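Nitrogenase molybdenum-iron protein beta chain (Clostridium pasteurianum, PDB 4WES) forms, with the alpha chain, the molybdenum-iron component of nitrogenase, which reduces dinitrogen to ammonia, and shares an [8Fe-7S] cluster with that chain. Local coordinates at residues B[96-101]-B[130-135]; B[182-187]-B[202-207]; B[235-240]-B[258-263]; B[266-271]-B[324-329]; B[338-343]-B[382-387]. All coordinates share one frame; numbering follows the deposited sequence. Where two conformers were deposited one is given.

The five contacts follow one another along the chain and sample three parallel sheets. Contact 1 pairs two strands of the first sheet and contact 3 two strands of the second, their centres 26 Å apart; contact 2, a helix against a loop, lies 19 Å from contact 3, centre to centre. Contact 4 takes up the chain just after strand 261-264. It touches contact 5, on the third sheet, where Ser328 and Ile324 pack on Val341. Contacts 1 and 5, 47 Å apart between centres, lie on opposite sides of the chain's centre. All five lie away from the [8Fe-7S] cluster, but the side chain of Arg185 in contact 2 is about 11 Å from a bound iron(II) ion.

Contact 1: residues B[96-101]-B[130-135]; sequences NPDIIA and EGKLVI
Lys132 lays its aliphatic chain over the Pro97-Asp98 backbone, its CD 3.3 Å from Pro97 O. The chain bends at chi2 (-66°), and the ammonium beyond is gripped by three oxygens of the other segment. NZ gives hydrogen bonds to Asn96 OD1 at 2.7 Å and to Pro97 O at 3.0 Å, in both cases from above the carbonyl plane, and it forms a salt bridge with Asp98 OD1, on its anti lone pair. A water that accepts from both NZ and Asn96 ND2 joins this group. The other carboxylate oxygen, Asp98 OD2, is held by Asn37.

Beyond this polar end the backbones run parallel. Leu133 N donates to Asp98 O, Ile100 N to Leu133 O, and Ile135 N to Ile100 O at 2.9 Å. On one face Ile99 reaches obliquely to Ile135, CD1 to CG2 at 3.9 Å, while its CG1 meets Leu133 CB; helix 146-161 covers this side through Leu161 and Met153. Ile100 and Val134 point to the other face, where Ile100 meets helix 81-95. The parallel pair, with helices on both faces, fits the Rossmann-like alpha/beta domains of this family, strand 133-136 being outermost within the chain.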
# COMPACT_ATOMS: atom_id res chain seq x y z
N ASN B 96 41.21 6.44 -0.96
CA ASN B 96 41.28 7.90 -0.97
C ASN B 96 40.02 8.66 -0.50
O ASN B 96 39.57 9.57 -1.17
CB ASN B 96 41.65 8.39 -2.38
CG ASN B 96 42.08 9.83 -2.39
OD1 ASN B 96 42.69 10.32 -1.43
ND2 ASN B 96 41.79 10.50 -3.47
N PRO B 97 39.46 8.31 0.69
CA PRO B 97 38.44 9.19 1.25
C PRO B 97 39.09 10.52 1.65
O PRO B 97 40.32 10.59 1.79
CB PRO B 97 37.98 8.41 2.49
CG PRO B 97 39.21 7.69 2.92
CD PRO B 97 39.90 7.28 1.64
N ASP B 98 38.26 11.54 1.89
CA ASP B 98 38.77 12.80 2.47
C ASP B 98 38.85 12.70 4.00
O ASP B 98 39.63 13.42 4.64
CB ASP B 98 37.91 13.98 2.04
CG ASP B 98 38.07 14.31 0.58
OD1 ASP B 98 39.02 13.82 -0.06
OD2 ASP B 98 37.23 15.08 0.08
N ILE B 99 38.01 11.84 4.58
CA ILE B 99 37.91 11.68 6.02
C ILE B 99 37.57 10.23 6.33
O ILE B 99 36.72 9.63 5.69
CB ILE B 99 36.89 12.67 6.64
CG1 ILE B 99 36.82 12.52 8.15
CG2 ILE B 99 35.52 12.57 5.99
CD1 ILE B 99 36.06 13.64 8.83
N ILE B 100 38.29 9.67 7.31
CA ILE B 100 37.98 8.36 7.87
C ILE B 100 37.28 8.61 9.20
O ILE B 100 37.82 9.29 10.06
CB ILE B 100 39.25 7.51 8.07
CG1 ILE B 100 39.97 7.29 6.73
CG2 ILE B 100 38.90 6.20 8.74
CD1 ILE B 100 41.29 6.57 6.87
N ALA B 101 36.07 8.06 9.37
CA ALA B 101 35.33 8.24 10.60
C ALA B 101 35.28 6.90 11.33
O ALA B 101 34.56 5.99 10.95
CB ALA B 101 33.94 8.74 10.34
N GLU B 130 48.29 15.18 3.77
CA GLU B 130 47.91 16.55 3.95
C GLU B 130 46.50 16.73 3.43
O GLU B 130 46.15 16.25 2.35
CB GLU B 130 48.88 17.46 3.19
CG GLU B 130 48.64 18.95 3.35
CD GLU B 130 48.74 19.41 4.80
OE1 GLU B 130 49.79 18.96 5.49
OE2 GLU B 130 47.76 20.22 5.24
N GLY B 131 45.69 17.45 4.18
CA GLY B 131 44.33 17.69 3.73
C GLY B 131 43.34 16.60 4.08
O GLY B 131 42.14 16.78 3.87
N LYS B 132 43.83 15.48 4.60
CA LYS B 132 42.97 14.36 4.97
C LYS B 132 42.77 14.37 6.47
O LYS B 132 43.59 14.89 7.22
CB LYS B 132 43.58 13.02 4.57
CG LYS B 132 43.90 12.92 3.09
CD LYS B 132 42.66 12.94 2.23
CE LYS B 132 42.96 12.54 0.80
NZ LYS B 132 41.76 12.45 -0.04
N LEU B 133 41.69 13.70 6.91
CA LEU B 133 41.34 13.69 8.31
C LEU B 133 41.00 12.29 8.80
O LEU B 133 40.42 11.48 8.06
CB LEU B 133 40.14 14.59 8.57
CG LEU B 133 40.34 16.07 8.29
CD1 LEU B 133 39.04 16.84 8.31
CD2 LEU B 133 41.32 16.66 9.30
N VAL B 134 41.31 12.02 10.07
CA VAL B 134 40.82 10.82 10.79
C VAL B 134 40.17 11.29 12.07
O VAL B 134 40.79 11.98 12.88
CB VAL B 134 41.97 9.84 11.12
CG1 VAL B 134 41.41 8.63 11.87
CG2 VAL B 134 42.71 9.40 9.86
N ILE B 135 38.90 10.94 12.23
CA ILE B 135 38.16 11.25 13.43
C ILE B 135 37.64 9.96 14.06
O ILE B 135 37.68 8.90 13.44
CB ILE B 135 36.99 12.22 13.14
CG1 ILE B 135 35.84 11.59 12.37
CG2 ILE B 135 37.51 13.46 12.40
CD1 ILE B 135 34.60 12.44 12.37
O HOH W 1 43.23 13.14 -2.79

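Contact 2: residues B[182-187]-B[202-207]; sequences ADMREI and PDTSGV
Met184, Arg185 and Ser205 bury the most surface here. Met184 points from helix 181-193 into the loop 202-207, its chain bent at chi2 (147°), and its sulfur sits against Thr204. Thr204 N gives SD a weak hydrogen bond, 3.4 Å long but fairly straight at 164°, and Thr204 OG1 lies 3.1 Å from SD. That hydroxyl is also hydrogen-bonded to Tyr30 OH. The methyl CE continues toward Pro202 O, 3.9 Å away, and nearer the helix backbone Met184 CB lies against Asp203 OD1.

Ser205 faces the next residue of the helix: its CB rests on Arg185 CG at 3.5 Å, and the extended arginine chain runs on so that NE too lies near this carbon. Further out NH2 passes Gly206 N at 3.4 Å, but both are donors and no bond joins them. The guanidinium finds its acceptors beyond the two segments, with NE in a salt bridge to Asp209 and NH2 in one to Glu294 of the second subunit, another copy of this protein.

Within the loop, Asp203 OD1 accepts from Ser205 N, at 3.0 Å from above the carboxylate plane, and from Ser205 OG on the syn side at 2.6 Å. The first of these bonds closes an Asx turn. Asp203 OD2 forms a salt bridge with Lys188, one turn after Met184 in the helix.

Helix and loop thus meet through a thioether and aliphatic carbons, while the charged groups are matched mainly by partners outside the two segments; the buried Pro202 O, with no polar partner in the model, probably carries some energetic cost.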
# COMPACT_ATOMS: atom_id res chain seq x y z
N ALA B 182 15.11 10.30 3.11
CA ALA B 182 13.93 11.02 2.68
C ALA B 182 13.50 12.05 3.69
O ALA B 182 12.97 13.12 3.34
CB ALA B 182 12.81 10.08 2.37
N ASP B 183 13.64 11.71 4.98
CA ASP B 183 13.30 12.66 6.04
C ASP B 183 14.27 13.82 6.08
O ASP B 183 13.87 14.97 6.25
CB ASP B 183 13.29 11.91 7.38
CG ASP B 183 12.21 10.86 7.46
OD1 ASP B 183 12.51 9.77 7.99
OD2 ASP B 183 11.10 11.13 6.97
N MET B 184 15.57 13.52 5.87
CA MET B 184 16.53 14.61 5.73
C MET B 184 16.19 15.53 4.56
O MET B 184 16.25 16.76 4.71
CB MET B 184 17.95 14.03 5.62
CG MET B 184 18.42 13.40 6.93
SD MET B 184 19.49 12.01 6.64
CE MET B 184 20.08 11.67 8.32
N ARG B 185 15.79 14.96 3.42
CA ARG B 185 15.41 15.79 2.29
C ARG B 185 14.22 16.65 2.60
O ARG B 185 14.17 17.83 2.23
CB ARG B 185 15.10 14.95 1.05
CG ARG B 185 16.32 14.26 0.46
CD ARG B 185 15.94 13.43 -0.73
NE ARG B 185 17.03 12.66 -1.31
CZ ARG B 185 17.67 12.91 -2.43
NH1 ARG B 185 17.45 14.04 -3.08
NH2 ARG B 185 18.54 12.06 -2.91
N GLU B 186 13.23 16.09 3.31
CA GLU B 186 12.03 16.86 3.64
C GLU B 186 12.33 17.99 4.61
O GLU B 186 11.80 19.11 4.45
CB GLU B 186 10.95 15.94 4.17
CG GLU B 186 9.67 16.62 4.61
CD GLU B 186 8.93 17.42 3.54
OE1 GLU B 186 9.27 17.31 2.34
OE2 GLU B 186 8.02 18.18 3.92
N ILE B 187 13.15 17.73 5.62
CA ILE B 187 13.53 18.80 6.56
C ILE B 187 14.27 19.92 5.83
O ILE B 187 13.98 21.10 6.06
CB ILE B 187 14.33 18.20 7.73
CG1 ILE B 187 13.41 17.32 8.58
CG2 ILE B 187 15.00 19.27 8.55
CD1 ILE B 187 14.16 16.28 9.39
N PRO B 202 24.38 14.81 10.59
CA PRO B 202 24.73 14.17 9.32
C PRO B 202 23.60 14.32 8.28
O PRO B 202 22.47 14.69 8.64
CB PRO B 202 24.91 12.68 9.69
CG PRO B 202 24.98 12.67 11.20
CD PRO B 202 24.13 13.82 11.64
N ASP B 203 23.92 14.04 7.02
CA ASP B 203 22.93 14.10 5.94
C ASP B 203 23.23 12.99 4.96
O ASP B 203 24.17 13.09 4.20
CB ASP B 203 22.98 15.48 5.28
CG ASP B 203 22.04 15.59 4.12
OD1 ASP B 203 21.18 14.71 3.92
OD2 ASP B 203 22.15 16.61 3.37
N THR B 204 22.43 11.92 5.00
CA THR B 204 22.65 10.77 4.13
C THR B 204 21.86 10.87 2.82
O THR B 204 21.89 9.93 2.01
CB THR B 204 22.26 9.47 4.84
OG1 THR B 204 20.88 9.61 5.16
CG2 THR B 204 23.10 9.26 6.10
N SER B 205 21.14 11.98 2.60
CA SER B 205 20.48 12.16 1.32
C SER B 205 21.52 12.25 0.22
O SER B 205 22.57 12.87 0.36
CB SER B 205 19.54 13.36 1.33
OG SER B 205 20.20 14.57 1.47
N GLY B 206 21.24 11.60 -0.90
CA GLY B 206 22.22 11.48 -1.95
C GLY B 206 23.36 10.54 -1.63
O GLY B 206 24.37 10.54 -2.36
N VAL B 207 23.23 9.75 -0.55
CA VAL B 207 24.24 8.77 -0.21
C VAL B 207 23.59 7.36 -0.11
O VAL B 207 24.13 6.41 -0.69
CB VAL B 207 24.97 9.10 1.11
CG1 VAL B 207 26.08 8.08 1.38
CG2 VAL B 207 25.54 10.50 1.07

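Contact 3: residues B[235-240]-B[258-263]; sequences SDLTLS and KVPFKT
Three backbone hydrogen bonds join the parallel strands. Thr238 N donates to Pro260 O at 2.9 Å, Lys262 N to Thr238 O, and Ser240 N to Lys262 O. Weaker CA-H...O contacts fill in between them, the shortest from Phe261 CA to Thr238 O at 3.1 Å. Thr238 thus faces Phe261, Leu239 faces Lys262 and Ser240 faces Thr263.

The side chains meet by van der Waals packing, partly carbon against oxygen. Val259 CG1 packs against Leu237 N and Thr238, 3.5 Å from Thr238 OG1, the two side chains of Val259 and Thr238 crossing at about a right angle. Leu237 CG is anti to the backbone N (chi1 179°), and CD1 beyond it comes back over Pro260, 3.5 Å from its O. The apolar pair here is Leu237 CD1 with Pro260 CB, at 4.4 Å. Leu239 and Lys262 lie side by side, CD2 to CB at 3.9 Å.

The polar links run through water and neighbours. One water accepts from Thr238 OG1 and donates to Val259 O, while Asn173 also bonds the threonine hydroxyl. Ser240 OG and Thr263 OG1 share a single acceptor, Asp247 OD1.

Asp247 belongs to helix 243-257, the crossover of this beta-alpha-beta unit, which packs on the Thr238, Ser240 and Phe261 face. Leu237, Leu239 and Lys262 meet helix 270-284 instead, and strand 172-175 flanks strand 237-241 on its other edge.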
# COMPACT_ATOMS: atom_id res chain seq x y z
N SER B 235 27.54 29.05 13.58
CA SER B 235 26.10 29.20 13.41
C SER B 235 25.44 29.94 14.57
O SER B 235 26.04 30.10 15.63
CB SER B 235 25.46 27.83 13.18
OG SER B 235 26.06 27.25 12.04
N ASP B 236 24.17 30.34 14.36
CA ASP B 236 23.41 31.09 15.35
C ASP B 236 22.77 30.20 16.41
O ASP B 236 22.54 30.64 17.53
CB ASP B 236 22.30 31.85 14.65
CG ASP B 236 22.82 33.00 13.81
OD1 ASP B 236 23.84 33.64 14.19
OD2 ASP B 236 22.17 33.29 12.75
N LEU B 237 22.45 28.96 16.04
CA LEU B 237 21.58 28.09 16.82
C LEU B 237 21.71 26.70 16.23
O LEU B 237 21.91 26.56 15.02
CB LEU B 237 20.11 28.55 16.70
CG LEU B 237 19.04 27.76 17.43
CD1 LEU B 237 19.20 27.83 18.93
CD2 LEU B 237 17.65 28.21 17.01
N THR B 238 21.56 25.68 17.09
CA THR B 238 21.40 24.30 16.65
C THR B 238 20.01 23.81 17.05
O THR B 238 19.64 23.92 18.21
CB THR B 238 22.48 23.40 17.28
OG1 THR B 238 23.79 23.87 16.94
CG2 THR B 238 22.29 21.95 16.86
N LEU B 239 19.29 23.25 16.09
CA LEU B 239 18.05 22.51 16.40
C LEU B 239 18.39 21.03 16.47
O LEU B 239 18.91 20.44 15.51
CB LEU B 239 16.98 22.76 15.34
CG LEU B 239 16.49 24.21 15.26
CD1 LEU B 239 15.37 24.38 14.25
CD2 LEU B 239 16.05 24.73 16.62
N SER B 240 18.11 20.44 17.64
CA SER B 240 18.35 19.02 17.89
C SER B 240 17.02 18.30 17.73
O SER B 240 16.13 18.48 18.55
CB SER B 240 18.85 18.89 19.34
OG SER B 240 19.02 17.53 19.64
N LYS B 258 30.01 27.48 21.78
CA LYS B 258 29.07 28.45 22.33
C LYS B 258 27.87 28.69 21.41
O LYS B 258 27.22 29.72 21.46
CB LYS B 258 29.77 29.77 22.70
CG LYS B 258 31.02 29.62 23.53
CD LYS B 258 31.69 30.98 23.70
CE LYS B 258 33.10 30.84 24.27
NZ LYS B 258 33.70 32.15 24.66
N VAL B 259 27.54 27.69 20.60
CA VAL B 259 26.32 27.75 19.80
C VAL B 259 25.16 27.23 20.64
O VAL B 259 25.15 26.05 21.03
CB VAL B 259 26.43 26.90 18.51
CG1 VAL B 259 25.16 27.01 17.69
CG2 VAL B 259 27.66 27.28 17.68
N PRO B 260 24.15 28.08 20.93
CA PRO B 260 23.02 27.58 21.72
C PRO B 260 22.21 26.54 20.97
O PRO B 260 22.30 26.47 19.74
CB PRO B 260 22.15 28.82 21.97
CG PRO B 260 22.62 29.82 21.01
CD PRO B 260 23.96 29.46 20.50
N PHE B 261 21.44 25.74 21.69
CA PHE B 261 20.62 24.75 21.03
C PHE B 261 19.23 24.73 21.60
O PHE B 261 18.98 25.15 22.72
CB PHE B 261 21.27 23.36 21.06
CG PHE B 261 21.22 22.68 22.40
CD1 PHE B 261 22.12 23.01 23.40
CD2 PHE B 261 20.27 21.71 22.66
CE1 PHE B 261 22.07 22.37 24.61
CE2 PHE B 261 20.21 21.08 23.88
CZ PHE B 261 21.11 21.42 24.85
N LYS B 262 18.32 24.16 20.80
CA LYS B 262 16.95 23.86 21.21
C LYS B 262 16.62 22.43 20.82
O LYS B 262 16.90 22.03 19.69
CB LYS B 262 16.01 24.83 20.51
CG LYS B 262 14.54 24.74 20.83
CD LYS B 262 13.80 25.98 20.34
CE LYS B 262 12.29 25.90 20.57
NZ LYS B 262 11.91 25.46 21.95
N THR B 263 16.01 21.69 21.74
CA THR B 263 15.63 20.32 21.49
C THR B 263 14.17 20.30 21.04
O THR B 263 13.32 20.95 21.65
CB THR B 263 15.80 19.49 22.76
OG1 THR B 263 17.18 19.50 23.13
CG2 THR B 263 15.34 18.03 22.54
O HOH W 2 24.71 23.71 19.57

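Contact 4: residues B[266-271]-B[324-329]; sequences TPIGVS and IIALSK
Ala326 CB sits close against a backbone carbonyl: it stands 3.2 Å from Thr266 O, the shortest approach between the two segments. That oxygen also takes the hydrogen bond from Ile268 N, at 2.8 Å, which closes an inverse gamma turn centred on Pro267. The tight turn swings the chain round so that Thr266 and Ile268 direct their side chains at the helix, both toward Ala326.

Ile268 makes the main apolar contact. Its CB rests 3.8 Å from Ala326 CB, and its CG2, anti to the backbone N, reaches past the alanine to Leu327, 4.3 Å from CD1. Phe409 touches both Ile268 and Leu327 and extends this apolar patch. With only a methyl group at Ala326, the connection lies close to the helix, the CA atoms of Ile268 and Ala326 being 5.5 Å apart.

Segment 266-271 carries the connection from strand 261-264, at the edge of one parallel sheet, into the first turn of helix 270-284; helix 321-333 packs on the strand 337-343 that follows it in the next sheet. The contact therefore fits one alpha/beta unit of the nitrogenase fold against another. Gly269, with positive phi, takes the N-cap position of helix 270-284.

One turn beyond Ala326, Lys329 folds its chain, bent at chi2 (65°) and again at chi4, around the hydroxyl of Ser271: OG lies 3.6 Å from CG and 3.5 Å from CE. Glu333 binds the polar ends of both, forming a salt bridge with Lys329 NZ through OE2, which is also hydrogen-bonded to Ser271 OG; its OE1 accepts from Val270 N at the start of helix 270-284.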
# COMPACT_ATOMS: atom_id res chain seq x y z
N THR B 266 11.24 14.73 17.00
CA THR B 266 11.22 14.38 15.59
C THR B 266 9.91 14.87 14.99
O THR B 266 8.86 14.57 15.56
CB THR B 266 11.35 12.86 15.42
OG1 THR B 266 12.52 12.40 16.10
CG2 THR B 266 11.40 12.48 13.98
N PRO B 267 9.95 15.58 13.85
CA PRO B 267 8.71 16.23 13.42
C PRO B 267 7.81 15.26 12.64
O PRO B 267 7.80 15.27 11.40
CB PRO B 267 9.21 17.43 12.56
CG PRO B 267 10.55 17.00 12.09
CD PRO B 267 11.14 16.22 13.26
N ILE B 268 7.09 14.43 13.38
CA ILE B 268 6.08 13.51 12.85
C ILE B 268 4.74 13.92 13.40
O ILE B 268 4.56 14.02 14.62
CB ILE B 268 6.40 12.04 13.20
CG1 ILE B 268 7.75 11.62 12.61
CG2 ILE B 268 5.27 11.13 12.74
CD1 ILE B 268 8.23 10.27 13.10
N GLY B 269 3.77 14.13 12.50
CA GLY B 269 2.41 14.50 12.89
C GLY B 269 2.17 15.98 12.98
O GLY B 269 3.00 16.80 12.55
N VAL B 270 1.04 16.34 13.59
CA VAL B 270 0.61 17.73 13.59
C VAL B 270 1.42 18.56 14.57
O VAL B 270 2.13 19.49 14.16
CB VAL B 270 -0.91 17.86 13.87
CG1 VAL B 270 -1.33 19.33 13.83
CG2 VAL B 270 -1.74 17.04 12.90
N SER B 271 1.30 18.29 15.87
CA SER B 271 1.97 19.14 16.85
C SER B 271 3.47 19.11 16.70
O SER B 271 4.12 20.15 16.84
CB SER B 271 1.55 18.80 18.27
OG SER B 271 1.94 17.49 18.65
N ILE B 324 9.22 6.96 17.80
CA ILE B 324 8.01 6.37 18.40
C ILE B 324 7.32 7.35 19.36
O ILE B 324 6.10 7.35 19.44
CB ILE B 324 8.33 5.01 19.05
CG1 ILE B 324 8.77 3.99 18.01
CG2 ILE B 324 7.14 4.49 19.85
CD1 ILE B 324 7.70 3.64 16.96
N ILE B 325 8.08 8.22 20.04
CA ILE B 325 7.42 9.26 20.80
C ILE B 325 6.55 10.12 19.90
O ILE B 325 5.39 10.38 20.19
CB ILE B 325 8.46 10.11 21.55
CG1 ILE B 325 9.09 9.31 22.71
CG2 ILE B 325 7.85 11.42 22.08
CD1 ILE B 325 10.38 9.92 23.21
N ALA B 326 7.14 10.61 18.80
CA ALA B 326 6.39 11.51 17.92
C ALA B 326 5.24 10.78 17.20
O ALA B 326 4.13 11.33 17.08
CB ALA B 326 7.33 12.14 16.93
N LEU B 327 5.48 9.54 16.74
CA LEU B 327 4.41 8.79 16.08
C LEU B 327 3.29 8.50 17.06
O LEU B 327 2.12 8.54 16.67
CB LEU B 327 4.96 7.52 15.45
CG LEU B 327 3.92 6.64 14.76
CD1 LEU B 327 3.25 7.40 13.64
CD2 LEU B 327 4.59 5.38 14.24
N SER B 328 3.61 8.18 18.31
CA SER B 328 2.55 7.94 19.29
C SER B 328 1.68 9.16 19.48
O SER B 328 0.45 9.07 19.59
CB SER B 328 3.17 7.51 20.63
OG SER B 328 3.77 6.22 20.53
N LYS B 329 2.31 10.34 19.53
CA LYS B 329 1.52 11.58 19.60
C LYS B 329 0.61 11.69 18.37
O LYS B 329 -0.54 12.07 18.49
CB LYS B 329 2.48 12.79 19.72
CG LYS B 329 1.76 14.13 19.80
CD LYS B 329 0.91 14.28 21.05
CE LYS B 329 0.57 15.77 21.33
NZ LYS B 329 -0.52 16.15 20.44

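Contact 5: residues B[338-343]-B[382-387]; sequences PKYVVT and KNEGVD
Lys339 sends CG anti to the backbone N (chi1 176°) and bends at chi2, whereas Tyr340 has CG beside its own N (chi1 -57°); from these starts both side chains come to Glu384. The two also lie against each other, Lys339 CG sitting 3.7 Å above the plane of the Tyr340 ring, over its centre.

Lys339 NZ forms a salt bridge with Glu384 OE1 at 2.9 Å, approaching from above the carboxylate plane as the two chains cross at about a right angle. Lys314 takes the other oxygen, OE2, so the carboxylate is held between two lysines, which probably favours its ionised form. Lys339 NZ has a second acceptor in Gly365 O.

Tyr340 OH donates to the backbone Glu384 O at 2.7 Å, with that oxygen near the ring plane, and the ring stands almost perpendicular (85°) to the carboxylate. A water donates to Glu384 OE1 and, weakly, to the tyrosine oxygen. Val386 CG1 comes obliquely to the CD2-CE2 side of the ring, 3.6 Å from CE2.

The corner at Tyr340 in strand 337-343 thus meets the loop from helix 374-383 into strand 388-391, a helix-to-strand connection of a parallel alpha/beta domain, bound through the Lys339 and Tyr340 side chains.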
# COMPACT_ATOMS: atom_id res chain seq x y z
N PRO B 338 -2.59 4.59 21.16
CA PRO B 338 -1.35 3.83 21.33
C PRO B 338 -1.56 2.86 22.47
O PRO B 338 -1.57 3.25 23.64
CB PRO B 338 -0.30 4.92 21.66
CG PRO B 338 -0.96 6.24 21.36
CD PRO B 338 -2.43 5.98 21.61
N LYS B 339 -1.80 1.60 22.11
CA LYS B 339 -2.20 0.56 23.05
C LYS B 339 -0.98 -0.12 23.65
O LYS B 339 -0.92 -0.32 24.87
CB LYS B 339 -3.11 -0.42 22.33
CG LYS B 339 -3.53 -1.61 23.16
CD LYS B 339 -4.29 -1.21 24.37
CE LYS B 339 -4.89 -2.46 25.01
NZ LYS B 339 -5.74 -2.04 26.14
N TYR B 340 -0.05 -0.51 22.80
CA TYR B 340 1.21 -1.17 23.21
C TYR B 340 2.30 -0.36 22.56
O TYR B 340 2.30 -0.19 21.35
CB TYR B 340 1.29 -2.62 22.76
CG TYR B 340 0.15 -3.48 23.24
CD1 TYR B 340 -0.33 -3.41 24.55
CD2 TYR B 340 -0.49 -4.37 22.39
CE1 TYR B 340 -1.39 -4.18 24.97
CE2 TYR B 340 -1.55 -5.16 22.81
CZ TYR B 340 -1.98 -5.05 24.11
OH TYR B 340 -3.05 -5.80 24.56
N VAL B 341 3.25 0.14 23.35
CA VAL B 341 4.25 1.10 22.87
C VAL B 341 5.60 0.68 23.45
O VAL B 341 5.80 0.77 24.66
CB VAL B 341 3.91 2.54 23.26
CG1 VAL B 341 4.79 3.50 22.48
CG2 VAL B 341 2.45 2.88 23.01
N VAL B 342 6.52 0.25 22.58
CA VAL B 342 7.77 -0.35 23.02
C VAL B 342 8.97 0.18 22.28
O VAL B 342 8.93 0.35 21.05
CB VAL B 342 7.70 -1.89 22.89
CG1 VAL B 342 9.04 -2.56 23.13
CG2 VAL B 342 6.66 -2.43 23.86
N THR B 343 10.06 0.41 23.02
CA THR B 343 11.36 0.58 22.40
C THR B 343 12.35 -0.37 23.05
O THR B 343 12.25 -0.63 24.26
CB THR B 343 11.87 2.03 22.51
OG1 THR B 343 13.12 2.14 21.81
CG2 THR B 343 12.07 2.51 23.90
N LYS B 382 -1.76 -11.30 22.29
CA LYS B 382 -2.54 -12.52 22.52
C LYS B 382 -3.55 -12.39 23.66
O LYS B 382 -4.53 -13.15 23.72
CB LYS B 382 -1.62 -13.70 22.82
CG LYS B 382 -0.79 -14.14 21.63
CD LYS B 382 0.18 -15.24 22.03
CE LYS B 382 0.89 -15.77 20.81
NZ LYS B 382 -0.07 -16.40 19.86
N ASN B 383 -3.28 -11.47 24.58
CA ASN B 383 -4.19 -11.20 25.68
C ASN B 383 -5.25 -10.16 25.38
O ASN B 383 -6.37 -10.27 25.87
CB ASN B 383 -3.40 -10.86 26.93
CG ASN B 383 -2.74 -12.08 27.52
OD1 ASN B 383 -3.35 -12.76 28.33
ND2 ASN B 383 -1.53 -12.38 27.12
N GLU B 384 -4.90 -9.15 24.59
CA GLU B 384 -5.90 -8.19 24.09
C GLU B 384 -5.40 -7.71 22.72
O GLU B 384 -4.30 -7.15 22.62
CB GLU B 384 -6.09 -7.01 25.04
CG GLU B 384 -7.13 -6.03 24.51
CD GLU B 384 -7.31 -4.79 25.35
OE1 GLU B 384 -6.71 -4.70 26.47
OE2 GLU B 384 -8.03 -3.86 24.88
N GLY B 385 -6.18 -7.98 21.69
CA GLY B 385 -5.77 -7.69 20.34
C GLY B 385 -5.72 -6.22 20.02
O GLY B 385 -6.23 -5.38 20.73
N VAL B 386 -5.16 -5.94 18.84
CA VAL B 386 -5.07 -4.58 18.31
C VAL B 386 -5.56 -4.53 16.88
O VAL B 386 -5.83 -5.56 16.26
CB VAL B 386 -3.63 -4.02 18.39
CG1 VAL B 386 -3.17 -3.93 19.84
CG2 VAL B 386 -2.66 -4.86 17.58
N ASP B 387 -5.76 -3.31 16.39
CA ASP B 387 -6.27 -3.04 15.07
C ASP B 387 -5.21 -2.67 14.02
O ASP B 387 -5.50 -2.61 12.83
CB ASP B 387 -7.30 -1.91 15.15
CG ASP B 387 -8.42 -2.20 16.09
OD1 ASP B 387 -9.08 -3.27 15.89
OD2 ASP B 387 -8.65 -1.45 17.06
O HOH W 3 -4.21 -5.38 27.78